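Local coordinates for D-alanyl-D-alanine carboxypeptidase (Penicillin binding protein) family protein (Francisella tularensis subsp. tularensis, PDB 6OSU), which probably removes the terminal D-alanine from peptidoglycan precursor peptides as a serine-type D-Ala-D-Ala carboxypeptidase of the peptidase S11 family, at residues M156-F161 and Y173-D178; V203-K208 and K254-V259; Q362-T367 and A411-V416. One frame throughout, in Å; residues are numbered along the deposited sequence.

Contact 1 of 3, residues M156-F161 and Y173-D178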
# COMPACT_ATOMS: atom_id res chain seq x y z
N MET A 156 6.17 -3.60 -12.14
CA MET A 156 4.94 -4.36 -12.30
C MET A 156 5.01 -5.08 -13.64
O MET A 156 4.52 -4.60 -14.66
CB MET A 156 3.73 -3.43 -12.22
CG MET A 156 3.74 -2.49 -11.02
SD MET A 156 2.47 -1.21 -11.14
CE MET A 156 1.00 -2.22 -11.24
N ASN A 157 5.64 -6.25 -13.63
CA ASN A 157 5.93 -6.98 -14.85
C ASN A 157 4.78 -7.84 -15.34
O ASN A 157 4.87 -8.42 -16.43
CB ASN A 157 7.17 -7.86 -14.66
CG ASN A 157 8.42 -7.04 -14.39
OD1 ASN A 157 9.01 -7.14 -13.32
ND2 ASN A 157 8.83 -6.24 -15.37
N ASN A 158 3.70 -7.96 -14.57
CA ASN A 158 2.55 -8.73 -15.01
C ASN A 158 1.31 -7.85 -15.00
O ASN A 158 0.28 -8.22 -14.42
CB ASN A 158 2.36 -9.96 -14.12
CG ASN A 158 3.51 -10.94 -14.23
OD1 ASN A 158 3.90 -11.34 -15.32
ND2 ASN A 158 4.07 -11.31 -13.09
N THR A 159 1.40 -6.70 -15.65
CA THR A 159 0.34 -5.69 -15.62
C THR A 159 0.24 -5.03 -16.98
O THR A 159 1.26 -4.64 -17.55
CB THR A 159 0.62 -4.64 -14.54
OG1 THR A 159 0.35 -5.20 -13.25
CG2 THR A 159 -0.25 -3.41 -14.74
N HIS A 160 -0.98 -4.92 -17.50
CA HIS A 160 -1.21 -4.20 -18.74
C HIS A 160 -2.58 -3.55 -18.67
O HIS A 160 -3.59 -4.24 -18.52
CB HIS A 160 -1.12 -5.12 -19.96
CG HIS A 160 -1.25 -4.40 -21.26
ND1 HIS A 160 -0.20 -3.74 -21.85
CD2 HIS A 160 -2.32 -4.21 -22.06
CE1 HIS A 160 -0.62 -3.18 -22.98
NE2 HIS A 160 -1.90 -3.45 -23.13
N PHE A 161 -2.61 -2.22 -18.79
CA PHE A 161 -3.84 -1.46 -18.75
C PHE A 161 -4.34 -1.19 -20.17
O PHE A 161 -3.55 -0.93 -21.08
CB PHE A 161 -3.64 -0.15 -18.00
CG PHE A 161 -3.23 -0.33 -16.57
CD1 PHE A 161 -4.13 -0.84 -15.64
CD2 PHE A 161 -1.96 0.01 -16.14
CE1 PHE A 161 -3.76 -1.01 -14.32
CE2 PHE A 161 -1.59 -0.15 -14.82
CZ PHE A 161 -2.49 -0.66 -13.91
N TYR A 173 -5.04 -6.62 -17.53
CA TYR A 173 -4.75 -7.50 -16.40
C TYR A 173 -3.75 -6.86 -15.45
O TYR A 173 -3.03 -5.92 -15.81
CB TYR A 173 -4.23 -8.87 -16.86
CG TYR A 173 -3.00 -8.81 -17.73
CD1 TYR A 173 -1.73 -8.67 -17.18
CD2 TYR A 173 -3.10 -8.90 -19.11
CE1 TYR A 173 -0.61 -8.61 -17.97
CE2 TYR A 173 -1.98 -8.85 -19.92
CZ TYR A 173 -0.74 -8.71 -19.34
OH TYR A 173 0.38 -8.66 -20.14
N THR A 174 -3.72 -7.40 -14.24
CA THR A 174 -2.70 -7.10 -13.24
C THR A 174 -2.65 -8.29 -12.29
O THR A 174 -3.32 -9.30 -12.49
CB THR A 174 -3.00 -5.80 -12.50
OG1 THR A 174 -1.91 -5.52 -11.60
CG2 THR A 174 -4.29 -5.92 -11.69
N THR A 175 -1.83 -8.16 -11.25
CA THR A 175 -1.71 -9.19 -10.23
C THR A 175 -1.76 -8.54 -8.85
O THR A 175 -1.54 -7.33 -8.71
CB THR A 175 -0.42 -10.02 -10.36
OG1 THR A 175 0.71 -9.23 -9.97
CG2 THR A 175 -0.23 -10.51 -11.79
N ALA A 176 -2.06 -9.35 -7.84
CA ALA A 176 -2.08 -8.84 -6.48
C ALA A 176 -0.70 -8.35 -6.06
O ALA A 176 -0.58 -7.33 -5.38
CB ALA A 176 -2.59 -9.91 -5.51
N HIS A 177 0.35 -9.05 -6.49
CA HIS A 177 1.71 -8.62 -6.19
C HIS A 177 2.02 -7.29 -6.88
O HIS A 177 2.59 -6.38 -6.27
CB HIS A 177 2.71 -9.70 -6.61
CG HIS A 177 4.12 -9.40 -6.23
ND1 HIS A 177 5.19 -10.11 -6.74
CD2 HIS A 177 4.65 -8.49 -5.37
CE1 HIS A 177 6.31 -9.64 -6.22
NE2 HIS A 177 6.01 -8.66 -5.39
N ASP A 178 1.66 -7.17 -8.16
CA ASP A 178 1.92 -5.94 -8.89
C ASP A 178 1.18 -4.76 -8.27
O ASP A 178 1.71 -3.64 -8.20
CB ASP A 178 1.54 -6.10 -10.36
CG ASP A 178 2.66 -6.70 -11.19
OD1 ASP A 178 3.64 -7.22 -10.60
OD2 ASP A 178 2.56 -6.66 -12.43
O HOH W 1 5.97 -8.30 -11.20
O HOH W 2 3.40 -9.92 -10.34
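The ring of Y173 receives H160 CB over one face, where the methylene makes a CH-pi contact 4.0 Å from the ring centroid and lies toward the rim. At the ring's edge, near its plane, N158 O approaches Y173 CD1 to 3.4 Å. Y173 CG stands between its own backbone N and carbonyl carbon (chi1 56°); a flat ring suits this place because it offers a face to H160 CB and an edge to the N158 carbonyl. H160 and Y173 form a single antiparallel bridge in which each N-H reaches the other's carbonyl oxygen, H160 N lying 2.8 Å from Y173 O.

The second flat group is the carboxylate of D178. Its OD2 is gripped twice: N158 N donates to the syn lone pair at 2.8 Å, and T159 OG1 donates to the anti lone pair, also at 2.8 Å. An aspartate suits this place because one carboxylate oxygen can take both an N-H and a hydroxyl. T174 OG1 lies alongside, 2.8 Å from T159 OG1.

These bonds tie the loop after helix 140-154 to the start of helix 176-189. T175 is the N-cap of that helix, its OG1 accepting from D178 N, so D178 serves the cap with its N and the loop with its OD2. Water 2 joins T175 OG1 to D178 OD1, while water 1 links that same carboxylate oxygen to N157 N. N158 divides its amide: OD1 accepts from R59, ND2 donates to water 2. M156, a flexible apolar chain, bends at chi3 and brings CE to 3.4 Å from D178 O.

Contact 2 of 3, residues V203-K208 and K254-V259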
# COMPACT_ATOMS: atom_id res chain seq x y z
N VAL A 203 -18.72 15.85 -0.85
CA VAL A 203 -19.84 16.78 -0.92
C VAL A 203 -19.59 17.68 -2.12
O VAL A 203 -18.71 18.54 -2.08
CB VAL A 203 -19.99 17.59 0.37
CG1 VAL A 203 -21.23 18.47 0.31
CG2 VAL A 203 -20.04 16.66 1.58
N TRP A 204 -20.38 17.50 -3.18
CA TRP A 204 -20.08 18.06 -4.49
C TRP A 204 -21.20 18.99 -4.93
O TRP A 204 -22.35 18.56 -5.07
CB TRP A 204 -19.86 16.94 -5.51
CG TRP A 204 -19.72 17.38 -6.94
CD1 TRP A 204 -20.62 17.20 -7.94
CD2 TRP A 204 -18.60 18.06 -7.53
NE1 TRP A 204 -20.14 17.72 -9.12
CE2 TRP A 204 -18.90 18.25 -8.89
CE3 TRP A 204 -17.37 18.52 -7.03
CZ2 TRP A 204 -18.02 18.89 -9.76
CZ3 TRP A 204 -16.50 19.15 -7.91
CH2 TRP A 204 -16.83 19.33 -9.26
N ASN A 205 -20.87 20.26 -5.14
CA ASN A 205 -21.82 21.24 -5.68
C ASN A 205 -21.77 21.15 -7.20
O ASN A 205 -20.86 21.69 -7.84
CB ASN A 205 -21.48 22.65 -5.20
CG ASN A 205 -22.56 23.67 -5.54
OD1 ASN A 205 -23.33 23.49 -6.48
ND2 ASN A 205 -22.62 24.75 -4.77
N ALA A 206 -22.75 20.45 -7.79
CA ALA A 206 -22.75 20.29 -9.23
C ALA A 206 -23.08 21.59 -9.96
O ALA A 206 -22.70 21.76 -11.12
CB ALA A 206 -23.75 19.19 -9.63
N THR A 207 -23.77 22.52 -9.29
CA THR A 207 -24.10 23.79 -9.93
C THR A 207 -22.85 24.63 -10.15
O THR A 207 -22.56 25.05 -11.27
CB THR A 207 -25.13 24.55 -9.10
OG1 THR A 207 -26.39 23.86 -9.13
CG2 THR A 207 -25.32 25.96 -9.64
N LYS A 208 -22.10 24.89 -9.08
CA LYS A 208 -20.86 25.64 -9.17
C LYS A 208 -19.69 24.81 -9.67
O LYS A 208 -18.65 25.39 -10.01
CB LYS A 208 -20.51 26.24 -7.80
CG LYS A 208 -21.18 27.57 -7.50
CD LYS A 208 -21.49 27.68 -6.01
CE LYS A 208 -21.60 29.13 -5.57
NZ LYS A 208 -20.31 29.64 -5.03
N LYS A 254 -29.14 28.59 -2.16
CA LYS A 254 -30.51 28.09 -2.23
C LYS A 254 -30.83 27.69 -3.67
O LYS A 254 -30.84 28.54 -4.56
CB LYS A 254 -31.50 29.13 -1.71
CG LYS A 254 -31.39 29.39 -0.21
CD LYS A 254 -32.55 30.21 0.34
CE LYS A 254 -32.26 31.70 0.28
NZ LYS A 254 -32.95 32.42 1.39
N GLY A 255 -31.07 26.40 -3.88
CA GLY A 255 -31.39 25.88 -5.20
C GLY A 255 -30.23 25.22 -5.92
O GLY A 255 -30.45 24.62 -6.98
N ASP A 256 -29.02 25.30 -5.38
CA ASP A 256 -27.87 24.66 -5.99
C ASP A 256 -27.98 23.14 -5.89
O ASP A 256 -28.38 22.60 -4.87
CB ASP A 256 -26.58 25.14 -5.33
CG ASP A 256 -26.13 26.49 -5.85
OD1 ASP A 256 -24.97 26.59 -6.31
OD2 ASP A 256 -26.94 27.44 -5.82
N ASN A 257 -27.61 22.46 -6.97
CA ASN A 257 -27.70 21.00 -7.01
C ASN A 257 -26.45 20.39 -6.39
O ASN A 257 -25.33 20.73 -6.77
CB ASN A 257 -27.88 20.50 -8.44
CG ASN A 257 -27.98 18.99 -8.50
OD1 ASN A 257 -29.02 18.42 -8.18
ND2 ASN A 257 -26.91 18.34 -8.93
N PHE A 258 -26.65 19.48 -5.45
CA PHE A 258 -25.56 18.82 -4.75
C PHE A 258 -25.67 17.31 -4.90
O PHE A 258 -26.76 16.74 -4.81
CB PHE A 258 -25.56 19.18 -3.26
CG PHE A 258 -24.74 20.40 -2.93
CD1 PHE A 258 -25.25 21.67 -3.12
CD2 PHE A 258 -23.47 20.26 -2.41
CE1 PHE A 258 -24.50 22.78 -2.81
CE2 PHE A 258 -22.71 21.37 -2.09
CZ PHE A 258 -23.23 22.64 -2.29
N VAL A 259 -24.53 16.67 -5.14
CA VAL A 259 -24.41 15.21 -5.14
C VAL A 259 -23.56 14.82 -3.95
O VAL A 259 -22.49 15.40 -3.72
CB VAL A 259 -23.80 14.69 -6.45
CG1 VAL A 259 -23.71 13.18 -6.42
CG2 VAL A 259 -24.63 15.15 -7.65
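An antiparallel pairing in the small three-stranded sheet joins W204 to V259 and N205 to F258, where strand 201-205 ends and strand 258-262 begins. W204 and V259 are the hydrogen-bonded pair, with W204 N 3.0 Å from V259 O and V259 N 2.9 Å from W204 O. The broad indole of W204 suits this place by turning an edge to its partner, CD1 lying 4.3 Å from V259 CB. N205 and F258 are the non-hydrogen-bonded pair, and their contact is made by the ring: N205 CA sits over its centre, 3.8 Å from the F258 centroid. V203 CG1 adds an apolar touch on F258 CD2 at 4.0 Å.

Beyond the paired residues the chain turns, and polar groups take over. A206 N donates to N257 O at 2.8 Å. In return N257 N gives a nearly straight bond (171°) to T207 OG1, also at 2.8 Å, a task for which the short beta-branched hydroxyl of threonine is well suited. N205 holds the turn as an Asx motif: its OD1 accepts from K208 N, which sits above the plane of the amide carbonyl, while ND2 makes a weak bond to D256 OD1.

The F258 ring also meets the rings of F252, just after helix 242-251, and F224 of strand 223-224. W204 NE1 reaches Y104 O in a loop, and V203 pairs on its other edge with V212 of strand 210-212, making 201-205 the middle strand.

Contact 3 of 3, residues Q362-T367 and A411-V416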
# COMPACT_ATOMS: atom_id res chain seq x y z
N GLN A 362 25.20 -4.09 3.97
CA GLN A 362 23.75 -4.10 3.89
C GLN A 362 23.15 -4.29 5.28
O GLN A 362 23.77 -4.87 6.17
CB GLN A 362 23.26 -5.21 2.97
CG GLN A 362 23.86 -5.19 1.58
CD GLN A 362 23.28 -4.08 0.73
OE1 GLN A 362 22.09 -4.08 0.42
NE2 GLN A 362 24.12 -3.12 0.34
N ASN A 363 21.94 -3.78 5.45
CA ASN A 363 21.16 -4.09 6.64
C ASN A 363 20.43 -5.41 6.46
O ASN A 363 20.30 -5.93 5.35
CB ASN A 363 20.14 -2.98 6.94
CG ASN A 363 20.79 -1.66 7.29
OD1 ASN A 363 21.64 -1.59 8.18
ND2 ASN A 363 20.38 -0.60 6.60
N ILE A 364 19.96 -5.95 7.57
CA ILE A 364 18.91 -6.97 7.56
C ILE A 364 17.76 -6.39 8.38
O ILE A 364 17.77 -6.45 9.61
CB ILE A 364 19.38 -8.32 8.11
CG1 ILE A 364 20.52 -8.88 7.27
CG2 ILE A 364 18.22 -9.30 8.13
CD1 ILE A 364 20.95 -10.28 7.69
N TYR A 365 16.80 -5.80 7.69
CA TYR A 365 15.60 -5.22 8.30
C TYR A 365 14.42 -6.02 7.76
O TYR A 365 14.09 -5.91 6.58
CB TYR A 365 15.49 -3.73 7.96
CG TYR A 365 14.36 -3.01 8.65
CD1 TYR A 365 14.28 -2.97 10.04
CD2 TYR A 365 13.40 -2.33 7.92
CE1 TYR A 365 13.25 -2.29 10.68
CE2 TYR A 365 12.37 -1.65 8.54
CZ TYR A 365 12.30 -1.63 9.92
OH TYR A 365 11.27 -0.96 10.53
N LYS A 366 13.81 -6.84 8.63
CA LYS A 366 12.88 -7.86 8.18
C LYS A 366 11.60 -7.83 9.01
O LYS A 366 11.60 -7.48 10.19
CB LYS A 366 13.52 -9.25 8.26
CG LYS A 366 12.85 -10.31 7.40
CD LYS A 366 13.57 -11.65 7.50
CE LYS A 366 12.69 -12.81 7.03
NZ LYS A 366 12.60 -12.93 5.55
N THR A 367 10.49 -8.19 8.36
CA THR A 367 9.21 -8.39 9.03
C THR A 367 9.12 -9.86 9.44
O THR A 367 9.04 -10.75 8.59
CB THR A 367 8.06 -8.00 8.11
OG1 THR A 367 8.18 -6.62 7.75
CG2 THR A 367 6.72 -8.23 8.81
N ALA A 411 16.86 -15.19 7.83
CA ALA A 411 17.48 -14.27 6.89
C ALA A 411 18.89 -14.75 6.59
O ALA A 411 19.52 -15.43 7.41
CB ALA A 411 17.53 -12.84 7.45
N SER A 412 19.38 -14.40 5.40
CA SER A 412 20.72 -14.78 4.98
C SER A 412 21.27 -13.67 4.09
O SER A 412 20.60 -13.23 3.16
CB SER A 412 20.72 -16.11 4.22
OG SER A 412 22.03 -16.47 3.81
N ILE A 413 22.49 -13.23 4.39
CA ILE A 413 23.09 -12.14 3.63
C ILE A 413 24.58 -12.44 3.42
O ILE A 413 25.26 -12.88 4.35
CB ILE A 413 22.84 -10.79 4.32
CG1 ILE A 413 22.81 -9.65 3.31
CG2 ILE A 413 23.86 -10.50 5.41
CD1 ILE A 413 22.14 -8.41 3.84
N PRO A 414 25.10 -12.27 2.20
CA PRO A 414 26.52 -12.54 1.98
C PRO A 414 27.40 -11.59 2.77
O PRO A 414 27.11 -10.39 2.88
CB PRO A 414 26.69 -12.35 0.46
CG PRO A 414 25.49 -11.59 0.02
CD PRO A 414 24.38 -11.99 0.95
N VAL A 415 28.48 -12.13 3.32
CA VAL A 415 29.37 -11.38 4.19
C VAL A 415 30.77 -11.42 3.60
O VAL A 415 31.16 -12.37 2.91
CB VAL A 415 29.35 -11.95 5.63
CG1 VAL A 415 30.24 -13.18 5.76
CG2 VAL A 415 29.73 -10.87 6.63
N VAL A 416 31.53 -10.36 3.86
CA VAL A 416 32.81 -10.14 3.20
C VAL A 416 33.90 -10.01 4.25
O VAL A 416 33.64 -9.65 5.40
CB VAL A 416 32.75 -8.90 2.28
CG1 VAL A 416 33.26 -7.66 3.00
CG2 VAL A 416 33.50 -9.14 0.99
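I364 and I413 reach toward each other tip to tip, I364 CD1 lying 3.7 Å from I413 CG2. Beside them I364 CG2 meets A411 CB, also at 3.7 Å, and the small methyl of alanine lets I364 CG2 and K366 CD both approach it. Q362 CB comes within 3.5 Å of I413 CD1. The two strands belong to different sheets of the C-terminal domain, an all-beta domain found in relatives of penicillin-binding protein 5, and they pack face to face in the manner of a sandwich. No hydrogen bond crosses between them; the axes of 364-367 and 411-416 run nearly antiparallel, at 159°, and approach to 8.9 Å, a separation bridged almost wholly by side chains.

Branching explains how one isoleucine serves two partners. I364 CG2 stands anti to its backbone N while CG1 lies beside that N (chi1 -61°), which divides the side chain between A411 and I413. K366 supplies the methylene CD, 4.1 Å from A411 CB, so that the aliphatic part of a long charged chain helps to cover the apolar patch at its margin.

Each strand is positioned by its own sheet. I364 and K366 bond through their backbones to Y334 and V331 of strand 328-334, whereas A411 and I413 bond to I401 and L399 of strand 395-403. L399 also touches both isoleucine side chains, and L333 of the neighbouring strand in their own sheet touches I364 and K366.

At the exposed end of the contact, I413 CD1 rests 3.4 Å from N363 O.

Overall arrangement
Contacts 1 and 2 are both partly buried and lie in the carboxypeptidase part of the chain, yet their centres are about 38 Å apart; contact 3 is a surface contact in the C-terminal domain, about 56 Å from contact 2 between centres, with the chain's centre between them. None shares a helix or strand with another. Contact 1 ties a loop to a helix start through a carboxylate, hydroxyls and water, with the T174 side chain about 11 Å from that of S64, the predicted nucleophile. Contact 2 joins neighbouring strands of one sheet, chiefly by backbone bonds. Contact 3 sets two sheets against each other and is almost wholly aliphatic.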